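Local coordinates for periplasmic iron-binding protein (Synechocystis sp., PDB 2VP1) that binds ferric iron in the periplasm and probably hands it to an ABC transporter for import into the cell, at residues R131-S136 / S146-L151; A207-I212 / Y225-L230; T85-M90 / S166-L171. One frame throughout, in Å; residues are numbered along the deposited sequence.

Contact 1. Residues R131-S136 / S146-L151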
ATOM      1  N   ARG A 131       5.203   3.430  -2.715  1.00 10.84           N
ATOM      2  CA  ARG A 131       5.421   2.572  -3.882  1.00 10.26           C
ATOM      3  C   ARG A 131       6.697   3.051  -4.561  1.00 10.17           C
ATOM      4  O   ARG A 131       6.698   4.028  -5.327  1.00 10.36           O
ATOM      5  CB  ARG A 131       4.228   2.628  -4.845  1.00  9.79           C
ATOM      6  CG  ARG A 131       4.125   1.441  -5.766  1.00  8.93           C
ATOM      7  CD  ARG A 131       2.878   0.603  -5.485  1.00  7.99           C
ATOM      8  NE  ARG A 131       2.804  -0.567  -6.355  1.00  6.33           N
ATOM      9  CZ  ARG A 131       3.230  -1.772  -5.991  1.00  7.58           C
ATOM     10  NH1 ARG A 131       3.714  -1.952  -4.766  1.00  6.76           N
ATOM     11  NH2 ARG A 131       3.155  -2.802  -6.831  1.00  7.66           N
ATOM     12  N   VAL A 132       7.797   2.375  -4.253  1.00  9.92           N
ATOM     13  CA  VAL A 132       9.120   2.840  -4.696  1.00  9.30           C
ATOM     14  C   VAL A 132       9.623   2.064  -5.908  1.00  9.22           C
ATOM     15  O   VAL A 132       8.916   1.206  -6.448  1.00  8.36           O
ATOM     16  CB  VAL A 132      10.157   2.805  -3.535  1.00  9.00           C
ATOM     17  CG1 VAL A 132       9.700   3.694  -2.395  1.00  7.53           C
ATOM     18  CG2 VAL A 132      10.360   1.377  -3.048  1.00  8.84           C
ATOM     19  N   LEU A 133      10.843   2.384  -6.334  1.00  9.64           N
ATOM     20  CA  LEU A 133      11.527   1.603  -7.352  1.00 10.15           C
ATOM     21  C   LEU A 133      12.661   0.817  -6.733  1.00 10.86           C
ATOM     22  O   LEU A 133      13.346   1.316  -5.843  1.00 11.32           O
ATOM     23  CB  LEU A 133      12.082   2.514  -8.431  1.00  9.72           C
ATOM     24  CG  LEU A 133      11.094   3.292  -9.288  1.00  8.90           C
ATOM     25  CD1 LEU A 133      11.843   3.808 -10.504  1.00  7.65           C
ATOM     26  CD2 LEU A 133       9.886   2.427  -9.697  1.00  7.60           C
ATOM     27  N   TYR A 134      12.853  -0.413  -7.196  1.00 11.95           N
ATOM     28  CA  TYR A 134      14.056  -1.192  -6.858  1.00 12.85           C
ATOM     29  C   TYR A 134      14.851  -1.466  -8.118  1.00 13.33           C
ATOM     30  O   TYR A 134      14.263  -1.586  -9.194  1.00 13.97           O
ATOM     31  CB  TYR A 134      13.699  -2.489  -6.120  1.00 12.92           C
ATOM     32  CG  TYR A 134      12.965  -2.208  -4.828  1.00 13.72           C
ATOM     33  CD1 TYR A 134      11.566  -2.191  -4.780  1.00 13.25           C
ATOM     34  CD2 TYR A 134      13.668  -1.897  -3.657  1.00 14.77           C
ATOM     35  CE1 TYR A 134      10.897  -1.893  -3.597  1.00 13.72           C
ATOM     36  CE2 TYR A 134      12.996  -1.596  -2.466  1.00 13.77           C
ATOM     37  CZ  TYR A 134      11.618  -1.598  -2.448  1.00 13.43           C
ATOM     38  OH  TYR A 134      10.963  -1.319  -1.274  1.00 14.36           O
ATOM     39  N   TYR A 135      16.181  -1.535  -7.996  1.00 13.83           N
ATOM     40  CA  TYR A 135      17.053  -1.744  -9.161  1.00 13.87           C
ATOM     41  C   TYR A 135      18.316  -2.583  -8.896  1.00 14.68           C
ATOM     42  O   TYR A 135      18.852  -2.605  -7.775  1.00 15.02           O
ATOM     43  CB  TYR A 135      17.448  -0.399  -9.742  1.00 13.06           C
ATOM     44  CG  TYR A 135      18.403   0.383  -8.867  1.00 12.77           C
ATOM     45  CD1 TYR A 135      17.920   1.213  -7.842  1.00 11.14           C
ATOM     46  CD2 TYR A 135      19.798   0.319  -9.079  1.00 11.64           C
ATOM     47  CE1 TYR A 135      18.784   1.948  -7.040  1.00 10.99           C
ATOM     48  CE2 TYR A 135      20.674   1.052  -8.278  1.00 12.35           C
ATOM     49  CZ  TYR A 135      20.156   1.866  -7.253  1.00 12.35           C
ATOM     50  OH  TYR A 135      21.002   2.604  -6.459  1.00 11.80           O
ATOM     51  N   SER A 136      18.789  -3.255  -9.948  1.00 15.18           N
ATOM     52  CA  SER A 136      20.039  -4.012  -9.912  1.00 15.46           C
ATOM     53  C   SER A 136      21.211  -3.070  -9.744  1.00 15.89           C
ATOM     54  O   SER A 136      21.423  -2.204 -10.590  1.00 16.29           O
ATOM     55  CB  SER A 136      20.225  -4.777 -11.216  1.00 15.15           C
ATOM     56  OG  SER A 136      21.382  -5.590 -11.148  1.00 16.09           O
ATOM     57  N   SER A 146      14.415   8.147 -12.427  1.00 17.50           N
ATOM     58  CA  SER A 146      13.785   9.392 -12.036  1.00 16.55           C
ATOM     59  C   SER A 146      12.359   9.107 -11.580  1.00 16.38           C
ATOM     60  O   SER A 146      12.071   9.082 -10.378  1.00 16.11           O
ATOM     61  CB  SER A 146      13.792  10.377 -13.204  1.00 16.37           C
ATOM     62  OG  SER A 146      13.221   9.781 -14.353  1.00 15.52           O
ATOM     63  N   THR A 147      11.483   8.852 -12.545  1.00 15.93           N
ATOM     64  CA  THR A 147      10.062   8.723 -12.281  1.00 15.94           C
ATOM     65  C   THR A 147       9.515   7.341 -12.660  1.00 15.99           C
ATOM     66  O   THR A 147      10.210   6.552 -13.308  1.00 16.45           O
ATOM     67  CB  THR A 147       9.305   9.797 -13.059  1.00 16.10           C
ATOM     68  OG1 THR A 147       9.520   9.602 -14.457  1.00 15.96           O
ATOM     69  CG2 THR A 147       9.806  11.192 -12.681  1.00 15.97           C
ATOM     70  N   TYR A 148       8.278   7.039 -12.255  1.00 15.71           N
ATOM     71  CA  TYR A 148       7.567   5.873 -12.787  1.00 15.42           C
ATOM     72  C   TYR A 148       7.409   6.065 -14.296  1.00 15.94           C
ATOM     73  O   TYR A 148       7.469   5.114 -15.065  1.00 15.90           O
ATOM     74  CB  TYR A 148       6.167   5.726 -12.176  1.00 14.93           C
ATOM     75  CG  TYR A 148       6.086   5.838 -10.670  1.00 14.52           C
ATOM     76  CD1 TYR A 148       6.449   4.766  -9.841  1.00 15.20           C
ATOM     77  CD2 TYR A 148       5.622   7.009 -10.072  1.00 12.17           C
ATOM     78  CE1 TYR A 148       6.365   4.875  -8.450  1.00 14.38           C
ATOM     79  CE2 TYR A 148       5.553   7.131  -8.707  1.00 12.32           C
ATOM     80  CZ  TYR A 148       5.918   6.066  -7.892  1.00 13.87           C
ATOM     81  OH  TYR A 148       5.837   6.209  -6.523  1.00 13.54           O
ATOM     82  N   GLU A 149       7.203   7.317 -14.697  1.00 16.60           N
ATOM     83  CA  GLU A 149       6.875   7.694 -16.071  1.00 17.20           C
ATOM     84  C   GLU A 149       7.996   7.322 -17.040  1.00 17.30           C
ATOM     85  O   GLU A 149       7.739   6.818 -18.147  1.00 17.27           O
ATOM     86  CB  GLU A 149       6.564   9.199 -16.151  1.00 17.10           C
ATOM     87  CG  GLU A 149       5.218   9.646 -15.502  1.00 19.79           C
ATOM     88  CD  GLU A 149       5.212   9.719 -13.943  1.00 21.80           C
ATOM     89  OE1 GLU A 149       4.116   9.875 -13.357  1.00 22.90           O
ATOM     90  OE2 GLU A 149       6.276   9.621 -13.294  1.00 22.94           O
ATOM     91  N   ALA A 150       9.233   7.556 -16.605  1.00 17.43           N
ATOM     92  CA  ALA A 150      10.415   7.370 -17.439  1.00 17.68           C
ATOM     93  C   ALA A 150      10.675   5.893 -17.746  1.00 17.97           C
ATOM     94  O   ALA A 150      11.522   5.556 -18.587  1.00 18.67           O
ATOM     95  CB  ALA A 150      11.642   8.017 -16.789  1.00 17.26           C
ATOM     96  N   LEU A 151       9.937   5.018 -17.079  1.00 17.75           N
ATOM     97  CA  LEU A 151      10.094   3.596 -17.264  1.00 17.76           C
ATOM     98  C   LEU A 151       9.376   3.105 -18.518  1.00 18.57           C
ATOM     99  O   LEU A 151       9.458   1.933 -18.867  1.00 18.62           O
ATOM    100  CB  LEU A 151       9.640   2.852 -16.009  1.00 17.36           C
ATOM    101  CG  LEU A 151      10.457   3.188 -14.766  1.00 15.91           C
ATOM    102  CD1 LEU A 151       9.891   2.514 -13.533  1.00 14.84           C
ATOM    103  CD2 LEU A 151      11.909   2.802 -14.981  1.00 15.14           C
TER
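L133 and L151 both carry CG beside the backbone N (chi1 -65° in L133), which turns their branched ends toward each other. Y148 uses the same kind of first torsion, chi1 -48°, and its ring swings back to the strand at R131. The two leucines meet tip to tip. Both methyls of L133 rest on a single methyl of L151, and CD1 of L133 lies 3.8 Å from CD1 of L151. The second L133 methyl, CD2, also meets the Y148 ring at a slant, 4.2 Å from its CD1. The polar anchor is at the far end of that ring. Y148 OH donates to the backbone O of R131 at 2.6 Å. The bond lies in the carbonyl plane, with a C=O...donor angle of 159°, and R131 O sits at the ring edge. The same hydroxyl is bonded to the backbone N of H260, so this buried phenol is gripped twice. The turn behind it is an ST motif, in which T147 OG1 accepts from A150 N at 3.0 Å. R131 itself sends its guanidinium away from the loop, to a salt bridge with D205. The contact folds the loop after strand 124-136 back over that strand. L173 and R177 of helix 168-181 also touch Y148, while strands 219-223 and 245-248 pair with strand 124-136.

Contact 2. Residues A207-I212 / Y225-L230. With FE (Fe (III) ion), chain C.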
ATOM      1  N   ALA A 207       8.565 -10.762  -4.695  1.00 12.02           N
ATOM      2  CA  ALA A 207       8.961 -11.599  -5.828  1.00 12.26           C
ATOM      3  C   ALA A 207       9.651 -10.817  -6.969  1.00 12.57           C
ATOM      4  O   ALA A 207      10.496 -11.363  -7.695  1.00 12.50           O
ATOM      5  CB  ALA A 207       7.759 -12.360  -6.354  1.00 11.83           C
ATOM      6  N   GLN A 208       9.277  -9.548  -7.125  1.00 13.00           N
ATOM      7  CA  GLN A 208       9.862  -8.706  -8.155  1.00 13.45           C
ATOM      8  C   GLN A 208      11.230  -8.240  -7.687  1.00 14.39           C
ATOM      9  O   GLN A 208      12.143  -8.077  -8.507  1.00 14.62           O
ATOM     10  CB  GLN A 208       8.974  -7.503  -8.489  1.00 13.13           C
ATOM     11  CG  GLN A 208       7.480  -7.764  -8.555  1.00 11.88           C
ATOM     12  CD  GLN A 208       7.061  -8.898  -9.509  1.00 12.20           C
ATOM     13  OE1 GLN A 208       7.597  -9.060 -10.616  1.00 11.91           O
ATOM     14  NE2 GLN A 208       6.072  -9.673  -9.078  1.00 11.09           N
ATOM     15  N   ILE A 209      11.380  -8.043  -6.373  1.00 15.12           N
ATOM     16  CA  ILE A 209      12.675  -7.653  -5.805  1.00 16.03           C
ATOM     17  C   ILE A 209      13.687  -8.807  -5.938  1.00 16.31           C
ATOM     18  O   ILE A 209      14.877  -8.587  -6.245  1.00 16.61           O
ATOM     19  CB  ILE A 209      12.566  -7.184  -4.333  1.00 16.11           C
ATOM     20  CG1 ILE A 209      11.579  -6.019  -4.194  1.00 17.04           C
ATOM     21  CG2 ILE A 209      13.920  -6.749  -3.809  1.00 15.87           C
ATOM     22  CD1 ILE A 209      11.342  -5.559  -2.718  1.00 16.18           C
ATOM     23  N   ARG A 210      13.206 -10.032  -5.719  1.00 16.28           N
ATOM     24  CA  ARG A 210      14.061 -11.210  -5.815  1.00 16.21           C
ATOM     25  C   ARG A 210      14.439 -11.430  -7.276  1.00 15.91           C
ATOM     26  O   ARG A 210      15.592 -11.732  -7.586  1.00 16.37           O
ATOM     27  CB  ARG A 210      13.376 -12.462  -5.250  1.00 16.20           C
ATOM     28  CG  ARG A 210      12.878 -12.372  -3.802  1.00 16.24           C
ATOM     29  CD  ARG A 210      12.456 -13.766  -3.285  1.00 17.03           C
ATOM     30  NE  ARG A 210      12.074 -13.744  -1.876  1.00 19.49           N
ATOM     31  CZ  ARG A 210      12.933 -13.736  -0.854  1.00 21.35           C
ATOM     32  NH1 ARG A 210      14.245 -13.762  -1.073  1.00 22.94           N
ATOM     33  NH2 ARG A 210      12.480 -13.691   0.394  1.00 21.07           N
ATOM     34  N   ALA A 211      13.478 -11.254  -8.179  1.00 15.12           N
ATOM     35  CA  ALA A 211      13.737 -11.482  -9.596  1.00 14.58           C
ATOM     36  C   ALA A 211      14.885 -10.595 -10.137  1.00 14.14           C
ATOM     37  O   ALA A 211      15.671 -11.038 -10.978  1.00 14.12           O
ATOM     38  CB  ALA A 211      12.456 -11.333 -10.417  1.00 14.43           C
ATOM     39  N   ILE A 212      14.992  -9.367  -9.632  1.00 13.53           N
ATOM     40  CA  ILE A 212      16.111  -8.483  -9.962  1.00 12.71           C
ATOM     41  C   ILE A 212      17.437  -9.129  -9.590  1.00 12.91           C
ATOM     42  O   ILE A 212      18.385  -9.103 -10.383  1.00 12.77           O
ATOM     43  CB  ILE A 212      16.014  -7.126  -9.246  1.00 12.49           C
ATOM     44  CG1 ILE A 212      14.658  -6.464  -9.562  1.00 12.57           C
ATOM     45  CG2 ILE A 212      17.210  -6.265  -9.605  1.00 10.30           C
ATOM     46  CD1 ILE A 212      14.596  -4.965  -9.392  1.00 12.80           C
ATOM     47  N   TYR A 225       8.321  -0.970   2.414  1.00 13.72           N
ATOM     48  CA  TYR A 225       8.488  -1.768   3.635  1.00 14.14           C
ATOM     49  C   TYR A 225       8.928  -3.227   3.374  1.00 14.75           C
ATOM     50  O   TYR A 225       9.444  -3.889   4.269  1.00 15.25           O
ATOM     51  CB  TYR A 225       7.192  -1.733   4.470  1.00 13.65           C
ATOM     52  CG  TYR A 225       5.995  -2.204   3.672  1.00 13.06           C
ATOM     53  CD1 TYR A 225       5.712  -3.562   3.561  1.00 11.28           C
ATOM     54  CD2 TYR A 225       5.183  -1.296   2.982  1.00 11.62           C
ATOM     55  CE1 TYR A 225       4.654  -4.006   2.807  1.00 12.81           C
ATOM     56  CE2 TYR A 225       4.096  -1.741   2.221  1.00 11.85           C
ATOM     57  CZ  TYR A 225       3.842  -3.100   2.136  1.00 12.38           C
ATOM     58  OH  TYR A 225       2.797  -3.587   1.390  1.00 11.95           O
ATOM     59  N   TYR A 226       8.698  -3.730   2.165  1.00 15.41           N
ATOM     60  CA  TYR A 226       9.089  -5.083   1.802  1.00 15.87           C
ATOM     61  C   TYR A 226      10.593  -5.208   1.784  1.00 16.17           C
ATOM     62  O   TYR A 226      11.131  -6.250   2.173  1.00 16.62           O
ATOM     63  CB  TYR A 226       8.522  -5.481   0.429  1.00 16.64           C
ATOM     64  CG  TYR A 226       7.033  -5.795   0.408  1.00 17.27           C
ATOM     65  CD1 TYR A 226       6.505  -6.842   1.167  1.00 17.24           C
ATOM     66  CD2 TYR A 226       6.154  -5.047  -0.376  1.00 17.98           C
ATOM     67  CE1 TYR A 226       5.148  -7.132   1.151  1.00 17.75           C
ATOM     68  CE2 TYR A 226       4.786  -5.325  -0.394  1.00 18.09           C
ATOM     69  CZ  TYR A 226       4.292  -6.373   0.369  1.00 18.62           C
ATOM     70  OH  TYR A 226       2.938  -6.670   0.349  1.00 19.47           O
ATOM     71  N   TYR A 227      11.273  -4.145   1.348  1.00 16.42           N
ATOM     72  CA  TYR A 227      12.737  -4.141   1.265  1.00 16.62           C
ATOM     73  C   TYR A 227      13.440  -4.065   2.609  1.00 16.99           C
ATOM     74  O   TYR A 227      14.532  -4.636   2.784  1.00 17.17           O
ATOM     75  CB  TYR A 227      13.209  -2.990   0.413  1.00 16.92           C
ATOM     76  CG  TYR A 227      14.696  -2.995   0.103  1.00 17.01           C
ATOM     77  CD1 TYR A 227      15.199  -3.736  -0.947  1.00 15.87           C
ATOM     78  CD2 TYR A 227      15.578  -2.224   0.839  1.00 16.51           C
ATOM     79  CE1 TYR A 227      16.530  -3.715  -1.248  1.00 16.72           C
ATOM     80  CE2 TYR A 227      16.919  -2.199   0.547  1.00 17.40           C
ATOM     81  CZ  TYR A 227      17.396  -2.943  -0.501  1.00 17.66           C
ATOM     82  OH  TYR A 227      18.749  -2.925  -0.800  1.00 18.10           O
ATOM     83  N   ILE A 228      12.824  -3.349   3.547  1.00 17.20           N
ATOM     84  CA  ILE A 228      13.382  -3.181   4.887  1.00 17.39           C
ATOM     85  C   ILE A 228      13.365  -4.513   5.636  1.00 17.69           C
ATOM     86  O   ILE A 228      14.301  -4.840   6.365  1.00 17.61           O
ATOM     87  CB  ILE A 228      12.633  -2.076   5.697  1.00 17.57           C
ATOM     88  CG1 ILE A 228      12.344  -0.829   4.826  1.00 16.69           C
ATOM     89  CG2 ILE A 228      13.407  -1.721   6.988  1.00 17.56           C
ATOM     90  CD1 ILE A 228      13.592  -0.056   4.368  1.00 16.99           C
ATOM     91  N   ARG A 229      12.300  -5.283   5.424  1.00 17.98           N
ATOM     92  CA  ARG A 229      12.184  -6.632   5.958  1.00 18.52           C
ATOM     93  C   ARG A 229      13.392  -7.501   5.524  1.00 18.53           C
ATOM     94  O   ARG A 229      13.982  -8.226   6.330  1.00 18.62           O
ATOM     95  CB  ARG A 229      10.834  -7.233   5.532  1.00 18.49           C
ATOM     96  CG  ARG A 229      10.610  -8.686   5.896  1.00 20.57           C
ATOM     97  CD  ARG A 229       9.145  -8.923   6.284  1.00 25.30           C
ATOM     98  NE  ARG A 229       8.295  -9.453   5.212  1.00 27.53           N
ATOM     99  CZ  ARG A 229       7.044  -9.048   4.967  1.00 29.53           C
ATOM    100  NH1 ARG A 229       6.336  -9.601   3.981  1.00 29.86           N
ATOM    101  NH2 ARG A 229       6.497  -8.074   5.692  1.00 31.04           N
ATOM    102  N   LEU A 230      13.764  -7.403   4.250  1.00 18.45           N
ATOM    103  CA  LEU A 230      14.926  -8.118   3.720  1.00 17.74           C
ATOM    104  C   LEU A 230      16.227  -7.654   4.378  1.00 17.63           C
ATOM    105  O   LEU A 230      17.101  -8.469   4.673  1.00 17.35           O
ATOM    106  CB  LEU A 230      15.006  -7.947   2.194  1.00 17.98           C
ATOM    107  CG  LEU A 230      13.836  -8.476   1.356  1.00 17.51           C
ATOM    108  CD1 LEU A 230      13.908  -7.950  -0.050  1.00 17.10           C
ATOM    109  CD2 LEU A 230      13.784 -10.013   1.367  1.00 16.97           C
TER
HETATM  110 FE    FE C1347       1.749  -5.319   1.418  1.00 16.51          FE
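I209 and Y227 mark the closest backbone approach, 7.9 Å between their CA atoms, of two helical segments whose axes come within 10.9 Å at an angle of 59°. Helices 205-213 and 224-232 are joined through strand 219-223, an alpha-beta-alpha unit of a periplasmic solute-binding fold. The contact is mostly apolar, with no hydrogen bond across it. I209 carries it with two branches. Its CG2, anti to the backbone N, lies 3.9 Å from CD1 of L230. That same methyl lies at the edge of the Y227 ring, near its plane. The other branch ends in CD1, 4.2 Å from CB of Y226. The extended chain of R210 brings its NH2 to 4.0 Å from CD2 of L230, and the charge is met by D238 of helix 236-244. The hydroxyl of Y227 leaves for the backbone O of V245. At the start of helix 224-232 two tyrosines turn to the ferric ion. Y225 has chi1 56°, with CG between the backbone N and the carbonyl carbon, and this places its CE1 over the centre of one face of the Y226 ring. H43, Y44 and Y169 complete the five-ligand site. Y225 OH binds the iron at 2.0 Å, with the metal in the plane of its ring, and Y226 OH binds it at 2.1 Å.

Contact 3. Residues T85-M90 / S166-L171. With FE (Fe (III) ion), chain C.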
ATOM      1  N   THR A  85      -7.875  -2.455   5.435  1.00 12.94           N
ATOM      2  CA  THR A  85      -7.325  -2.669   4.087  1.00 13.02           C
ATOM      3  C   THR A  85      -5.873  -2.213   4.028  1.00 13.04           C
ATOM      4  O   THR A  85      -5.332  -1.730   5.023  1.00 13.45           O
ATOM      5  CB  THR A  85      -8.174  -1.958   2.970  1.00 13.20           C
ATOM      6  OG1 THR A  85      -7.889  -0.553   2.943  1.00 11.98           O
ATOM      7  CG2 THR A  85      -9.674  -2.192   3.167  1.00 12.34           C
ATOM      8  N   VAL A  86      -5.237  -2.391   2.880  1.00 13.10           N
ATOM      9  CA  VAL A  86      -3.895  -1.842   2.656  1.00 13.26           C
ATOM     10  C   VAL A  86      -3.934  -0.805   1.555  1.00 13.98           C
ATOM     11  O   VAL A  86      -2.918  -0.491   0.962  1.00 14.01           O
ATOM     12  CB  VAL A  86      -2.834  -2.913   2.292  1.00 12.79           C
ATOM     13  CG1 VAL A  86      -2.490  -3.750   3.488  1.00 12.16           C
ATOM     14  CG2 VAL A  86      -3.285  -3.776   1.113  1.00 12.25           C
ATOM     15  N   ASP A  87      -5.112  -0.257   1.292  1.00 15.11           N
ATOM     16  CA  ASP A  87      -5.279   0.639   0.165  1.00 16.08           C
ATOM     17  C   ASP A  87      -6.368   1.665   0.410  1.00 16.75           C
ATOM     18  O   ASP A  87      -7.524   1.316   0.633  1.00 17.33           O
ATOM     19  CB  ASP A  87      -5.599  -0.171  -1.089  1.00 16.17           C
ATOM     20  CG  ASP A  87      -6.085   0.689  -2.230  1.00 16.68           C
ATOM     21  OD1 ASP A  87      -5.441   1.710  -2.540  1.00 18.07           O
ATOM     22  OD2 ASP A  87      -7.115   0.340  -2.830  1.00 17.87           O
ATOM     23  N   ALA A  88      -5.995   2.936   0.339  1.00 17.70           N
ATOM     24  CA  ALA A  88      -6.935   4.040   0.483  1.00 18.40           C
ATOM     25  C   ALA A  88      -8.025   4.000  -0.589  1.00 19.08           C
ATOM     26  O   ALA A  88      -9.146   4.476  -0.350  1.00 19.64           O
ATOM     27  CB  ALA A  88      -6.191   5.371   0.432  1.00 18.40           C
ATOM     28  N   GLY A  89      -7.701   3.456  -1.767  1.00 19.13           N
ATOM     29  CA  GLY A  89      -8.679   3.332  -2.846  1.00 19.68           C
ATOM     30  C   GLY A  89      -9.876   2.482  -2.443  1.00 20.39           C
ATOM     31  O   GLY A  89     -11.037   2.902  -2.563  1.00 20.07           O
ATOM     32  N   MET A  90      -9.578   1.285  -1.942  1.00 20.96           N
ATOM     33  CA  MET A  90     -10.602   0.350  -1.516  1.00 21.72           C
ATOM     34  C   MET A  90     -11.309   0.818  -0.259  1.00 22.07           C
ATOM     35  O   MET A  90     -12.455   0.443  -0.017  1.00 22.28           O
ATOM     36  CB  MET A  90     -10.020  -1.049  -1.324  1.00 21.73           C
ATOM     37  CG  MET A  90      -9.513  -1.674  -2.623  1.00 22.38           C
ATOM     38  SD  MET A  90     -10.714  -2.567  -3.632  1.00 21.39           S
ATOM     39  CE  MET A  90     -11.986  -1.352  -3.923  1.00 22.10           C
ATOM     40  N   SER A 166      -4.311  -6.692 -11.323  1.00 12.18           N
ATOM     41  CA  SER A 166      -5.461  -6.724 -10.419  1.00 12.44           C
ATOM     42  C   SER A 166      -5.066  -6.285  -9.021  1.00 12.66           C
ATOM     43  O   SER A 166      -5.927  -5.882  -8.234  1.00 12.71           O
ATOM     44  CB  SER A 166      -6.089  -8.103 -10.341  1.00 12.10           C
ATOM     45  OG  SER A 166      -5.348  -8.919  -9.455  1.00 13.60           O
ATOM     46  N   ASN A 167      -3.770  -6.366  -8.709  1.00 12.88           N
ATOM     47  CA  ASN A 167      -3.307  -5.907  -7.407  1.00 12.69           C
ATOM     48  C   ASN A 167      -3.598  -4.447  -7.094  1.00 12.93           C
ATOM     49  O   ASN A 167      -3.468  -3.528  -7.922  1.00 12.66           O
ATOM     50  CB  ASN A 167      -1.837  -6.168  -7.153  1.00 12.45           C
ATOM     51  CG  ASN A 167      -1.464  -5.866  -5.717  1.00 12.30           C
ATOM     52  OD1 ASN A 167      -0.952  -4.798  -5.407  1.00 12.11           O
ATOM     53  ND2 ASN A 167      -1.780  -6.782  -4.826  1.00 13.01           N
ATOM     54  N   VAL A 168      -3.949  -4.265  -5.838  1.00 13.27           N
ATOM     55  CA  VAL A 168      -4.514  -3.043  -5.355  1.00 13.74           C
ATOM     56  C   VAL A 168      -3.474  -1.920  -5.361  1.00 13.27           C
ATOM     57  O   VAL A 168      -3.805  -0.750  -5.610  1.00 13.62           O
ATOM     58  CB  VAL A 168      -5.180  -3.299  -3.974  1.00 14.02           C
ATOM     59  CG1 VAL A 168      -4.154  -3.305  -2.823  1.00 14.98           C
ATOM     60  CG2 VAL A 168      -6.306  -2.339  -3.758  1.00 13.54           C
ATOM     61  N   TYR A 169      -2.217  -2.298  -5.157  1.00 12.72           N
ATOM     62  CA  TYR A 169      -1.110  -1.342  -5.152  1.00 12.58           C
ATOM     63  C   TYR A 169      -0.944  -0.695  -6.513  1.00 12.77           C
ATOM     64  O   TYR A 169      -0.740   0.515  -6.611  1.00 12.98           O
ATOM     65  CB  TYR A 169       0.208  -1.996  -4.708  1.00 11.93           C
ATOM     66  CG  TYR A 169       0.185  -2.585  -3.310  1.00 11.41           C
ATOM     67  CD1 TYR A 169      -0.614  -2.040  -2.298  1.00 10.59           C
ATOM     68  CD2 TYR A 169       0.971  -3.682  -2.994  1.00 11.30           C
ATOM     69  CE1 TYR A 169      -0.638  -2.597  -1.015  1.00 10.09           C
ATOM     70  CE2 TYR A 169       0.953  -4.242  -1.713  1.00 11.69           C
ATOM     71  CZ  TYR A 169       0.151  -3.690  -0.732  1.00 10.90           C
ATOM     72  OH  TYR A 169       0.163  -4.241   0.529  1.00 11.56           O
ATOM     73  N   ASN A 170      -1.059  -1.509  -7.557  1.00 13.07           N
ATOM     74  CA  ASN A 170      -0.898  -1.041  -8.918  1.00 13.14           C
ATOM     75  C   ASN A 170      -2.125  -0.285  -9.376  1.00 13.13           C
ATOM     76  O   ASN A 170      -2.022   0.642 -10.173  1.00 13.19           O
ATOM     77  CB  ASN A 170      -0.624  -2.209  -9.853  1.00 13.05           C
ATOM     78  CG  ASN A 170       0.740  -2.814  -9.635  1.00 13.96           C
ATOM     79  OD1 ASN A 170       1.664  -2.143  -9.155  1.00 15.69           O
ATOM     80  ND2 ASN A 170       0.885  -4.092  -9.999  1.00 14.23           N
ATOM     81  N   LEU A 171      -3.287  -0.698  -8.882  1.00 13.20           N
ATOM     82  CA  LEU A 171      -4.517  -0.007  -9.197  1.00 13.13           C
ATOM     83  C   LEU A 171      -4.342   1.438  -8.795  1.00 13.36           C
ATOM     84  O   LEU A 171      -4.451   2.348  -9.635  1.00 12.76           O
ATOM     85  CB  LEU A 171      -5.691  -0.638  -8.456  1.00 12.95           C
ATOM     86  CG  LEU A 171      -6.391  -1.726  -9.273  1.00 14.13           C
ATOM     87  CD1 LEU A 171      -7.464  -2.476  -8.447  1.00 13.52           C
ATOM     88  CD2 LEU A 171      -6.989  -1.136 -10.560  1.00 13.65           C
TER
HETATM   89 FE    FE C1347       1.749  -5.319   1.418  1.00 16.51          FE
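Two helix starts meet beside the ferric site here, one from each lobe of the solute-binding fold, consistent with a closed, metal-loaded cleft. V86 and D87 lead into helix 88-96, and V168 and Y169 begin helix 168-181. V86 CG2 lies at a slant to the Y169 ring, 3.6 Å from CE1 of Y169. The same methyl is 4.1 Å from V168 CG1. The backbone O of V86 sits at the edge of the Y169 ring, in its plane. V168 also packs on M90, with its CG2 3.5 Å from CG of M90, and its two methyls pack against CB of D87. The Y169 ring thus has V86 beside it while its OH binds the iron at 2.1 Å. Both helices carry an N-cap. D87 has CG opposite its backbone N (chi1 167°), and its carboxylate takes G89 N on OD1 at 3.0 Å and M90 N on OD2 at 2.8 Å. Both N-H groups come from above the carboxylate plane. D87 OD1 also bonds S172 of the facing helix and N262. With an alanine in place of D87, the G89 and M90 amides would probably lose their acceptor, and S172 and N262 a shared partner. On the other side N167 OD1 caps Y169 N at 2.8 Å. V86 also touches R129 of strand 124-136 and S264 of strand 261-268, and Q333 of helix 333-343 lies against D87 and M90.

From the N terminus, residues 85-90 come first and open the long loop that contact 3 closes at 166-171, with 75 residues between the two segments. Contact 1 is nested inside it and closes a short loop of nine residues after strand 124-136. Contact 2 follows in series, with twelve residues between its segments, which lie on two successive helices. The three are joined directly. Y134 of strand 124-136 packs on I209 and Y227 of contact 2, and R131 reaches N170 of contact 3, a probable hydrogen bond. Contacts 2 and 3 supply Y225, Y226 and Y169 to the iron, while contact 1 ties the 146-151 loop to strand 124-136 beside that site.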